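Local coordinates for protein putative methyltransferase (Porphyromonas gingivalis, PDB 3LL7) that is a putative methyltransferase that probably transfers a methyl group to a substrate not yet identified, at residues 49-54 with 67-72. Residues are numbered along the deposited sequence; the frame is centred on the assembly and turned at random.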
loop_
_atom_site.group_PDB
_atom_site.type_symbol
_atom_site.label_atom_id
_atom_site.label_comp_id
_atom_site.label_asym_id
_atom_site.label_seq_id
_atom_site.Cartn_x
_atom_site.Cartn_y
_atom_site.Cartn_z
ATOM N N GLU A 49 21.129 14.634 6.905
ATOM C CA GLU A 49 19.790 15.148 7.308
ATOM C C GLU A 49 18.711 14.100 7.137
ATOM O O GLU A 49 17.856 13.942 8.008
ATOM C CB GLU A 49 19.393 16.447 6.562
ATOM C CG GLU A 49 18.196 17.254 7.176
ATOM C CD GLU A 49 16.792 16.836 6.675
ATOM O OE1 GLU A 49 16.686 16.177 5.616
ATOM O OE2 GLU A 49 15.774 17.169 7.346
ATOM N N LEU A 50 18.744 13.370 6.027
ATOM C CA LEU A 50 17.630 12.474 5.715
ATOM C C LEU A 50 17.856 11.035 6.173
ATOM O O LEU A 50 16.981 10.196 6.006
ATOM C CB LEU A 50 17.260 12.538 4.216
ATOM C CG LEU A 50 18.279 12.142 3.154
ATOM C CD1 LEU A 50 18.531 10.636 3.188
ATOM C CD2 LEU A 50 17.834 12.587 1.744
ATOM N N TRP A 51 19.013 10.739 6.757
ATOM C CA TRP A 51 19.263 9.357 7.200
ATOM C C TRP A 51 18.265 8.831 8.247
ATOM O O TRP A 51 17.810 7.681 8.129
ATOM C CB TRP A 51 20.718 9.142 7.659
ATOM C CG TRP A 51 21.219 7.789 7.259
ATOM C CD1 TRP A 51 21.338 6.689 8.058
ATOM C CD2 TRP A 51 21.610 7.375 5.939
ATOM N NE1 TRP A 51 21.804 5.623 7.327
ATOM C CE2 TRP A 51 21.969 6.008 6.021
ATOM C CE3 TRP A 51 21.704 8.029 4.697
ATOM C CZ2 TRP A 51 22.430 5.274 4.903
ATOM C CZ3 TRP A 51 22.155 7.296 3.581
ATOM C CH2 TRP A 51 22.510 5.931 3.701
ATOM N N PRO A 52 17.903 9.660 9.265
ATOM C CA PRO A 52 16.883 9.168 10.205
ATOM C C PRO A 52 15.575 8.783 9.503
ATOM O O PRO A 52 14.998 7.737 9.826
ATOM C CB PRO A 52 16.678 10.354 11.162
ATOM C CG PRO A 52 17.998 11.092 11.120
ATOM C CD PRO A 52 18.400 10.993 9.663
ATOM N N ARG A 53 15.136 9.597 8.533
ATOM C CA ARG A 53 13.890 9.320 7.792
ATOM C C ARG A 53 14.029 8.127 6.851
ATOM O O ARG A 53 13.059 7.396 6.643
ATOM C CB ARG A 53 13.369 10.568 7.059
ATOM C CG ARG A 53 12.783 11.643 8.012
ATOM C CD ARG A 53 11.951 12.720 7.275
ATOM N NE ARG A 53 12.720 13.439 6.246
ATOM C CZ ARG A 53 13.568 14.440 6.487
ATOM N NH1 ARG A 53 13.788 14.856 7.729
ATOM N NH2 ARG A 53 14.210 15.025 5.483
ATOM N N LEU A 54 15.223 7.928 6.287
ATOM C CA LEU A 54 15.545 6.688 5.569
ATOM C C LEU A 54 15.494 5.460 6.478
ATOM O O LEU A 54 14.961 4.421 6.082
ATOM C CB LEU A 54 16.922 6.749 4.886
ATOM C CG LEU A 54 17.395 5.487 4.136
ATOM C CD1 LEU A 54 16.575 5.226 2.841
ATOM C CD2 LEU A 54 18.870 5.576 3.788
ATOM N N LEU A 67 25.192 3.604 -0.044
ATOM C CA LEU A 67 23.895 3.969 -0.652
ATOM C C LEU A 67 23.774 5.470 -0.639
ATOM O O LEU A 67 24.128 6.120 0.364
ATOM C CB LEU A 67 22.662 3.357 0.052
ATOM C CG LEU A 67 22.339 1.878 -0.164
ATOM C CD1 LEU A 67 20.999 1.587 0.445
ATOM C CD2 LEU A 67 22.358 1.435 -1.641
ATOM N N TYR A 68 23.311 6.011 -1.766
ATOM C CA TYR A 68 23.161 7.433 -1.939
ATOM C C TYR A 68 21.699 7.741 -2.283
ATOM O O TYR A 68 21.181 7.222 -3.270
ATOM C CB TYR A 68 24.068 7.925 -3.064
ATOM C CG TYR A 68 24.001 9.411 -3.256
ATOM C CD1 TYR A 68 24.630 10.277 -2.361
ATOM C CD2 TYR A 68 23.300 9.960 -4.320
ATOM C CE1 TYR A 68 24.563 11.657 -2.524
ATOM C CE2 TYR A 68 23.231 11.360 -4.503
ATOM C CZ TYR A 68 23.851 12.198 -3.585
ATOM O OH TYR A 68 23.805 13.570 -3.720
ATOM N N ILE A 69 21.066 8.598 -1.485
ATOM C CA ILE A 69 19.657 8.994 -1.713
ATOM C C ILE A 69 19.560 10.232 -2.591
ATOM O O ILE A 69 20.035 11.292 -2.202
ATOM C CB ILE A 69 18.925 9.224 -0.380
ATOM C CG1 ILE A 69 19.077 7.985 0.502
ATOM C CG2 ILE A 69 17.439 9.586 -0.605
ATOM C CD1 ILE A 69 18.579 6.680 -0.141
ATOM N N PRO A 70 18.928 10.103 -3.785
ATOM C CA PRO A 70 19.056 11.202 -4.744
ATOM C C PRO A 70 18.396 12.477 -4.241
ATOM O O PRO A 70 18.919 13.559 -4.482
ATOM C CB PRO A 70 18.374 10.675 -6.012
ATOM C CG PRO A 70 17.474 9.565 -5.559
ATOM C CD PRO A 70 18.111 8.990 -4.299
ATOM N N SER A 71 17.281 12.338 -3.529
ATOM C CA SER A 71 16.550 13.474 -2.966
ATOM C C SER A 71 15.589 13.057 -1.843
ATOM O O SER A 71 15.171 11.894 -1.754
ATOM C CB SER A 71 15.781 14.236 -4.069
ATOM O OG SER A 71 14.794 13.419 -4.689
ATOM N N ARG A 72 15.260 14.015 -0.976
ATOM C CA ARG A 72 14.143 13.865 -0.027
ATOM C C ARG A 72 12.844 13.584 -0.784
ATOM O O ARG A 72 12.053 12.724 -0.386
ATOM C CB ARG A 72 13.992 15.124 0.834
ATOM C CG ARG A 72 15.275 15.532 1.569
ATOM C CD ARG A 72 15.270 17.010 1.950
ATOM N NE ARG A 72 14.043 17.368 2.654
ATOM C CZ ARG A 72 13.715 18.595 3.050
ATOM N NH1 ARG A 72 14.520 19.627 2.840
ATOM N NH2 ARG A 72 12.563 18.784 3.667
#
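E49 OE1 takes a 2.7 Å salt bridge from R53 NH2 on its syn side, and across the contact it also lies 4.0 Å from R72 CD. Here helix 38-57, kinked where P52 has no N-H to give and the N of R53 also lacks a bond to the turn before, packs against the largely extended loop leading into helix 72-77, in the N-terminal helical part of the protein. Four residues apart on one helix face, E49 and R53 suit an end-on pair: R53 NH1 reaches E49 OE2 at 3.1 Å, in the guanidinium plane but from above the carboxylate plane. R72 crosses E49 at about a right angle. Its NE stands 4.1 Å from E49 OE1, but the oxygen lies well out of the guanidinium plane, so no N-H points at it and any attraction is probably one of charge only. That negative charge may offset the closeness of two like charges, R53 NH2 and R72 NE, 3.7 Å apart.

Alongside these charged groups, the buried L50, L54 and I69 pack branch against branch. A chi1 of 61° sets L50 CG between the backbone N and the carbonyl carbon, and from there its methyls divide the work: CD1 meets I69 CG1 at 3.8 Å, while CD2 touches both I69 CG2 and the aliphatic CG of R72. I69, reaching L54 CD1 with its own CD1, also packs on L75 of helix 72-77, where the short hydroxyl of S71 suits the N-cap, OG accepting a hydrogen bond from S74 N. The broad W51 indole spans to L67 while its NE1 gives a hydrogen bond to A62 O; L54 CD2 lies over one face, and at the ring edge, near its plane, CH2 comes 3.7 Å from L67 O.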